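Local coordinates for tungsten-containing formylmethanofuran dehydrogenase 2 subunit C (Methanothermobacter wolfeii, PDB 5T5I), which forms part of a tungsten enzyme that probably interconverts carbon dioxide and formylmethanofuran, the entry step of methane formation in archaea, at residues N75-G80 and V94-G99; G114-Q119 and V136-R141; D159-E164 and P181-N186. All coordinates share one frame; numbering follows the deposited sequence.

Contact 1: residues N75-G80 and V94-G99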
# COMPACT_ATOMS: atom_id res chain seq x y z
N ASN C 75 -39.91 -23.76 21.31
CA ASN C 75 -40.22 -24.61 20.15
C ASN C 75 -41.71 -24.54 19.75
O ASN C 75 -42.24 -25.51 19.21
CB ASN C 75 -39.72 -26.05 20.39
CG ASN C 75 -38.61 -26.45 19.44
OD1 ASN C 75 -38.04 -25.62 18.73
ND2 ASN C 75 -38.27 -27.73 19.40
N THR C 76 -42.33 -23.35 19.90
CA THR C 76 -43.73 -23.13 19.50
C THR C 76 -43.78 -21.95 18.54
O THR C 76 -43.39 -20.83 18.89
CB THR C 76 -44.65 -22.94 20.71
OG1 THR C 76 -44.46 -24.04 21.59
CG2 THR C 76 -46.12 -22.87 20.31
N LYS C 77 -44.27 -22.24 17.32
CA LYS C 77 -44.36 -21.29 16.21
C LYS C 77 -45.77 -20.70 16.08
O LYS C 77 -46.74 -21.32 16.50
CB LYS C 77 -44.01 -22.01 14.89
CG LYS C 77 -42.59 -22.57 14.84
CD LYS C 77 -42.35 -23.43 13.61
CE LYS C 77 -40.91 -23.89 13.53
NZ LYS C 77 -40.68 -24.78 12.37
N ARG C 78 -45.85 -19.51 15.47
CA ARG C 78 -47.08 -18.81 15.07
C ARG C 78 -47.99 -18.36 16.23
O ARG C 78 -49.17 -18.10 16.00
CB ARG C 78 -47.87 -19.67 14.06
CG ARG C 78 -47.05 -20.06 12.84
CD ARG C 78 -47.85 -20.80 11.79
NE ARG C 78 -47.01 -21.16 10.66
CZ ARG C 78 -46.66 -20.38 9.64
NH1 ARG C 78 -45.89 -20.84 8.67
NH2 ARG C 78 -47.08 -19.12 9.58
N ILE C 79 -47.45 -18.18 17.45
CA ILE C 79 -48.25 -17.70 18.59
C ILE C 79 -48.78 -16.29 18.25
O ILE C 79 -48.02 -15.44 17.80
CB ILE C 79 -47.44 -17.72 19.92
CG1 ILE C 79 -47.13 -19.17 20.36
CG2 ILE C 79 -48.17 -16.96 21.04
CD1 ILE C 79 -46.00 -19.29 21.35
N GLY C 80 -50.08 -16.10 18.43
CA GLY C 80 -50.73 -14.81 18.17
C GLY C 80 -50.95 -14.46 16.71
O GLY C 80 -51.34 -13.32 16.42
N VAL C 94 -39.97 -17.64 22.42
CA VAL C 94 -40.89 -18.11 21.36
C VAL C 94 -40.07 -18.47 20.13
O VAL C 94 -38.98 -17.94 19.95
CB VAL C 94 -42.01 -17.10 20.99
CG1 VAL C 94 -42.94 -16.81 22.16
CG2 VAL C 94 -41.45 -15.80 20.41
N ASN C 95 -40.62 -19.33 19.26
CA ASN C 95 -39.98 -19.72 18.00
C ASN C 95 -40.38 -18.67 16.91
O ASN C 95 -40.57 -17.49 17.23
CB ASN C 95 -40.35 -21.18 17.65
CG ASN C 95 -39.40 -21.88 16.70
OD1 ASN C 95 -39.37 -21.58 15.52
ND2 ASN C 95 -38.54 -22.76 17.18
N MET C 96 -40.52 -19.09 15.64
CA MET C 96 -40.80 -18.18 14.53
C MET C 96 -42.24 -17.70 14.46
O MET C 96 -43.12 -18.28 15.08
CB MET C 96 -40.46 -18.89 13.21
CG MET C 96 -39.00 -19.27 13.04
SD MET C 96 -38.80 -20.47 11.71
CE MET C 96 -37.11 -20.91 11.92
N TYR C 97 -42.47 -16.65 13.66
CA TYR C 97 -43.79 -16.09 13.30
C TYR C 97 -44.63 -15.52 14.44
O TYR C 97 -45.85 -15.48 14.31
CB TYR C 97 -44.62 -17.16 12.56
CG TYR C 97 -43.90 -17.81 11.40
CD1 TYR C 97 -43.67 -17.11 10.22
CD2 TYR C 97 -43.53 -19.15 11.45
CE1 TYR C 97 -43.03 -17.70 9.14
CE2 TYR C 97 -42.91 -19.76 10.36
CZ TYR C 97 -42.65 -19.03 9.21
OH TYR C 97 -42.03 -19.62 8.13
N VAL C 98 -44.02 -15.05 15.53
CA VAL C 98 -44.83 -14.50 16.62
C VAL C 98 -45.59 -13.26 16.12
O VAL C 98 -44.99 -12.38 15.49
CB VAL C 98 -44.04 -14.22 17.93
CG1 VAL C 98 -43.10 -13.03 17.79
CG2 VAL C 98 -44.99 -14.02 19.10
N GLY C 99 -46.90 -13.26 16.31
CA GLY C 99 -47.75 -12.17 15.87
C GLY C 99 -47.79 -11.93 14.37
O GLY C 99 -48.16 -10.83 13.94
O HOH W 1 -44.40 -18.17 18.02
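The guanidinium of Arg-78 lies flat on the ring of Tyr-97, one coil of a parallel beta-helix stacking its side chains on those of the next. CZ of Arg-78 stands 4.0 Å from the centroid of the Tyr-97 ring with the planes 9° apart, a cation-pi stack, and NH1 of Arg-78 sits toward the rim, 3.6 Å from CE2 of Tyr-97. Both side chains leave the backbone with CG anti to the carbonyl carbon, which starts them side by side in one direction. Elsewhere the extended chain of Lys-77 lies beside Asn-95, both pointing the same way, with a contact of 3.4 Å between CG of Lys-77 and OD1 of Asn-95; that oxygen accepts a hydrogen bond from N of Met-96. Ile-79 and Val-94 touch through CD1 and CG1 at 4.0 Å.

Further out, NE of Arg-78 forms a salt bridge with Glu-17 and NH2 binds Gln-81, while NZ of Lys-77 and OH of Tyr-97 reach acidic side chains of another protein chain. An alanine in place of Arg-78 would probably leave this face of Tyr-97 without its cation and the carboxylate of Glu-17 without its mate.

The backbones set the spacing: Asn-95 N binds Thr-76 O, Arg-78 N binds Met-96 O almost straight (171°), and Gly-99 N binds Ile-79 O at 2.9 Å. Between the two backbones sits one water, which donates to Thr-76 O at 3.0 Å and to Met-96 O at 3.2 Å and accepts from N of Ile-79.

Contact 2: residues G114-Q119 and V136-R141. With CA (calcium ion), chain B.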
# COMPACT_ATOMS: atom_id res chain seq x y z
N GLY C 114 -37.87 -15.95 17.49
CA GLY C 114 -37.28 -16.46 16.26
C GLY C 114 -37.50 -15.53 15.09
O GLY C 114 -38.03 -14.42 15.27
N SER C 115 -37.14 -15.98 13.89
CA SER C 115 -37.31 -15.18 12.68
C SER C 115 -38.78 -14.97 12.34
O SER C 115 -39.65 -15.72 12.78
CB SER C 115 -36.59 -15.83 11.50
OG SER C 115 -35.21 -15.93 11.77
N TRP C 116 -39.06 -13.90 11.58
CA TRP C 116 -40.41 -13.52 11.10
C TRP C 116 -41.36 -13.05 12.22
O TRP C 116 -42.58 -13.15 12.08
CB TRP C 116 -41.04 -14.63 10.25
CG TRP C 116 -40.29 -14.85 8.97
CD1 TRP C 116 -40.21 -13.98 7.92
CD2 TRP C 116 -39.46 -15.96 8.64
NE1 TRP C 116 -39.35 -14.47 6.97
CE2 TRP C 116 -38.88 -15.69 7.38
CE3 TRP C 116 -39.14 -17.16 9.29
CZ2 TRP C 116 -38.01 -16.59 6.74
CZ3 TRP C 116 -38.25 -18.03 8.67
CH2 TRP C 116 -37.71 -17.75 7.42
N ALA C 117 -40.81 -12.43 13.27
CA ALA C 117 -41.64 -11.84 14.32
C ALA C 117 -42.37 -10.65 13.68
O ALA C 117 -41.72 -9.80 13.07
CB ALA C 117 -40.78 -11.36 15.48
N GLY C 118 -43.69 -10.65 13.73
CA GLY C 118 -44.46 -9.57 13.11
C GLY C 118 -44.43 -9.54 11.59
O GLY C 118 -44.71 -8.50 10.99
N GLN C 119 -44.13 -10.67 10.92
CA GLN C 119 -44.16 -10.73 9.45
C GLN C 119 -45.56 -10.32 8.97
O GLN C 119 -46.55 -10.74 9.58
CB GLN C 119 -43.87 -12.15 8.97
CG GLN C 119 -43.97 -12.36 7.43
CD GLN C 119 -43.74 -13.81 7.09
OE1 GLN C 119 -44.21 -14.71 7.78
NE2 GLN C 119 -42.95 -14.09 6.05
N VAL C 136 -37.60 -9.33 11.01
CA VAL C 136 -38.55 -8.70 11.92
C VAL C 136 -39.40 -7.78 11.04
O VAL C 136 -38.84 -6.98 10.29
CB VAL C 136 -37.87 -7.86 13.03
CG1 VAL C 136 -38.91 -7.13 13.87
CG2 VAL C 136 -36.97 -8.72 13.93
N GLY C 137 -40.72 -7.91 11.11
CA GLY C 137 -41.65 -7.09 10.34
C GLY C 137 -41.45 -7.13 8.84
O GLY C 137 -41.60 -6.10 8.17
N SER C 138 -41.14 -8.30 8.29
CA SER C 138 -40.88 -8.49 6.85
C SER C 138 -42.15 -8.86 6.05
O SER C 138 -43.24 -8.98 6.60
CB SER C 138 -39.86 -9.62 6.67
OG SER C 138 -40.50 -10.86 6.89
N SER C 139 -41.96 -9.06 4.75
CA SER C 139 -42.99 -9.56 3.84
C SER C 139 -42.83 -11.10 3.73
O SER C 139 -41.97 -11.69 4.40
CB SER C 139 -42.84 -8.93 2.46
OG SER C 139 -41.71 -9.40 1.74
N TYR C 140 -43.64 -11.74 2.89
CA TYR C 140 -43.53 -13.16 2.58
C TYR C 140 -42.77 -13.30 1.25
O TYR C 140 -42.83 -12.39 0.42
CB TYR C 140 -44.93 -13.81 2.46
CG TYR C 140 -44.89 -15.27 2.08
CD1 TYR C 140 -44.42 -16.23 2.97
CD2 TYR C 140 -45.27 -15.69 0.80
CE1 TYR C 140 -44.33 -17.57 2.60
CE2 TYR C 140 -45.19 -17.03 0.43
CZ TYR C 140 -44.72 -17.97 1.33
OH TYR C 140 -44.66 -19.28 0.93
N ARG C 141 -42.08 -14.43 1.05
CA ARG C 141 -41.35 -14.73 -0.21
C ARG C 141 -42.19 -14.40 -1.45
O ARG C 141 -43.38 -14.73 -1.52
CB ARG C 141 -40.98 -16.22 -0.31
CG ARG C 141 -40.11 -16.78 0.84
CD ARG C 141 -38.91 -15.90 1.19
NE ARG C 141 -38.02 -16.51 2.18
CZ ARG C 141 -36.87 -15.98 2.60
NH1 ARG C 141 -36.44 -14.82 2.10
NH2 ARG C 141 -36.13 -16.61 3.50
CA CA B . -40.80 -10.51 -0.52
O HOH W 2 -39.30 -13.39 4.13
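The carbonyl oxygen of Ser-139 gathers three donors, among them NE2 of Gln-119 from across the contact. That amide nitrogen lies 3.1 Å from Ser-139 O, well above the carbonyl plane, although the bond is straight at its hydrogen (174°). Gln-119 gets there on an extended chain whose CG is anti to the backbone N (chi1 176°). Ser-138 OG approaches Ser-139 O differently, in the carbonyl plane and on a lone pair, at 3.0 Å. The third donor is a water that takes the N-H of Trp-116 NE1, tying the indole to the same oxygen.

Two further atoms meet the indole at its edge: Ser-138 OG is 3.3 Å from CD1 of Trp-116, and NH2 of Arg-141 is 3.7 Å from CZ2 of Trp-116, with the guanidinium turned 80° from the ring. NH2 of Arg-141 also bonds to the backbone of another protein chain.

Neighbouring coils of the parallel beta-helix join here through Gly-137 N and Ala-117 O, 2.9 Å apart. A type II beta turn from Trp-116 to Gln-119 carries Gly-118, whose positive phi suits its place in that turn. Trp-116 also meets the rings of Tyr-97 and Tyr-135, each nearly parallel to it. Ser-139 turns away from 114-119, and its OG binds the calcium ion at 2.7 Å, alongside Asp-143 O and an acidic side chain of another protein chain, and is itself hydrogen-bonded to Glu-164.

Contact 3: residues D159-E164 and P181-N186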
# COMPACT_ATOMS: atom_id res chain seq x y z
N ASP C 159 -31.23 -9.56 13.71
CA ASP C 159 -30.27 -10.01 12.70
C ASP C 159 -30.43 -9.33 11.32
O ASP C 159 -30.20 -8.12 11.25
CB ASP C 159 -30.31 -11.54 12.61
CG ASP C 159 -29.97 -12.24 13.92
OD1 ASP C 159 -29.15 -11.69 14.70
OD2 ASP C 159 -30.49 -13.35 14.16
N ASN C 160 -30.73 -10.08 10.23
CA ASN C 160 -30.78 -9.51 8.89
C ASN C 160 -32.17 -9.16 8.41
O ASN C 160 -33.15 -9.78 8.81
CB ASN C 160 -30.20 -10.49 7.86
CG ASN C 160 -28.72 -10.73 7.95
OD1 ASN C 160 -28.00 -10.15 8.76
ND2 ASN C 160 -28.21 -11.52 7.03
N GLU C 161 -32.20 -8.22 7.46
CA GLU C 161 -33.39 -7.87 6.69
C GLU C 161 -34.61 -7.48 7.53
O GLU C 161 -35.74 -7.83 7.20
CB GLU C 161 -33.72 -9.03 5.72
CG GLU C 161 -32.59 -9.33 4.74
CD GLU C 161 -32.93 -10.47 3.80
OE1 GLU C 161 -33.63 -10.23 2.79
OE2 GLU C 161 -32.58 -11.62 4.13
N ILE C 162 -34.38 -6.70 8.61
CA ILE C 162 -35.51 -6.24 9.39
C ILE C 162 -36.27 -5.21 8.51
O ILE C 162 -35.65 -4.47 7.74
CB ILE C 162 -35.13 -5.65 10.79
CG1 ILE C 162 -34.35 -4.35 10.69
CG2 ILE C 162 -34.36 -6.68 11.67
CD1 ILE C 162 -34.66 -3.43 11.81
N GLY C 163 -37.58 -5.26 8.56
CA GLY C 163 -38.42 -4.38 7.74
C GLY C 163 -38.30 -4.58 6.24
O GLY C 163 -38.47 -3.64 5.47
N GLU C 164 -38.01 -5.81 5.82
CA GLU C 164 -37.89 -6.17 4.40
C GLU C 164 -39.22 -5.89 3.67
O GLU C 164 -40.27 -6.36 4.10
CB GLU C 164 -37.46 -7.64 4.29
CG GLU C 164 -37.38 -8.21 2.87
CD GLU C 164 -38.43 -9.24 2.50
OE1 GLU C 164 -39.43 -9.37 3.24
OE2 GLU C 164 -38.31 -9.84 1.41
N PRO C 181 -30.84 -3.87 7.01
CA PRO C 181 -32.12 -3.41 7.59
C PRO C 181 -32.80 -2.46 6.60
O PRO C 181 -32.12 -1.67 5.94
CB PRO C 181 -31.68 -2.67 8.86
CG PRO C 181 -30.33 -2.14 8.53
CD PRO C 181 -29.69 -3.20 7.66
N GLY C 182 -34.12 -2.58 6.46
CA GLY C 182 -34.89 -1.77 5.52
C GLY C 182 -34.70 -2.11 4.05
O GLY C 182 -35.00 -1.28 3.18
N ILE C 183 -34.19 -3.33 3.75
CA ILE C 183 -34.01 -3.81 2.37
C ILE C 183 -35.35 -3.68 1.61
O ILE C 183 -36.37 -4.13 2.11
CB ILE C 183 -33.46 -5.27 2.33
CG1 ILE C 183 -33.10 -5.72 0.88
CG2 ILE C 183 -34.40 -6.27 3.00
CD1 ILE C 183 -31.69 -5.42 0.47
N HIS C 184 -35.35 -3.03 0.44
CA HIS C 184 -36.57 -2.82 -0.39
C HIS C 184 -37.70 -2.08 0.35
O HIS C 184 -38.84 -2.19 -0.05
CB HIS C 184 -37.13 -4.15 -0.95
CG HIS C 184 -36.34 -4.75 -2.05
ND1 HIS C 184 -36.33 -4.20 -3.31
CD2 HIS C 184 -35.62 -5.89 -2.05
CE1 HIS C 184 -35.57 -5.01 -4.04
NE2 HIS C 184 -35.15 -6.05 -3.31
N MET C 185 -37.39 -1.26 1.36
CA MET C 185 -38.42 -0.53 2.10
C MET C 185 -39.14 0.47 1.18
O MET C 185 -38.49 1.13 0.37
CB MET C 185 -37.73 0.21 3.29
CG MET C 185 -38.60 1.06 4.09
SD MET C 185 -37.58 1.81 5.40
CE MET C 185 -38.83 2.13 6.57
N ASN C 186 -40.48 0.53 1.28
CA ASN C 186 -41.33 1.47 0.54
C ASN C 186 -41.83 2.61 1.40
O ASN C 186 -41.97 3.72 0.91
CB ASN C 186 -42.54 0.74 -0.05
CG ASN C 186 -42.23 -0.06 -1.27
OD1 ASN C 186 -42.55 -1.25 -1.34
ND2 ASN C 186 -41.75 0.61 -2.30
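Ile-183 pushes its CG2 methyl against two glutamates, and this is the dense part of the contact. That carbon lies 3.6 Å from CG of Glu-164 and 3.9 Å from CB of Glu-161, so it meets chiefly the CB and CG carbons of the acids. CG2 occupies the crowded position between the backbone N and the carbonyl carbon, since chi1 of -173° sends CG1 anti to that nitrogen. Nearby, CG1 of Ile-162 presses on CB of Pro-181 at 3.6 Å, the two side chains crossing obliquely, with Ile-162 resting on strands 170-173 and 187-192 and Pro-181 on 187-192.

Successive coils of the parallel beta-helix are joined between these two patches by a short bond from Gly-182 N to Ile-162 O, 2.7 Å long and 169° at the hydrogen. Each coil makes a type II beta turn here, Glu-161 to Glu-164 and Gly-182 to Met-185, though the turn bond from Glu-164 N to Glu-161 O is weak.

Packing is looser past Ile-183, where CB of Met-185 stays 4.5 Å from Gly-163 O. The carboxylates of Glu-161 and Glu-164 have their polar partners outside the contact: both form salt bridges with basic side chains of another protein chain, and OE1 of Glu-164 is bonded to Ser-139.

In the fold
The three contacts follow one another along the chain and along the axis of the same parallel beta-helix, each joining neighbouring coils. Contacts 1 and 2 have centres 11 Å apart, contacts 2 and 3 10 Å, and contacts 1 and 3 20 Å. Contact 2 is the bridge: Val-98 O and Gly-118 N probably bond on one flank, Val-136 O and Gly-163 N on the other. Gly-80, Gly-99, Gly-118 and Gly-137 recur every 19 residues, as expected of a repeating coil; the longer loop before strand 151-154 adds the calcium site, which contact 3 reaches through Glu-164. All three also touch another protein chain, so the coils provide surface for assembling the enzyme complex.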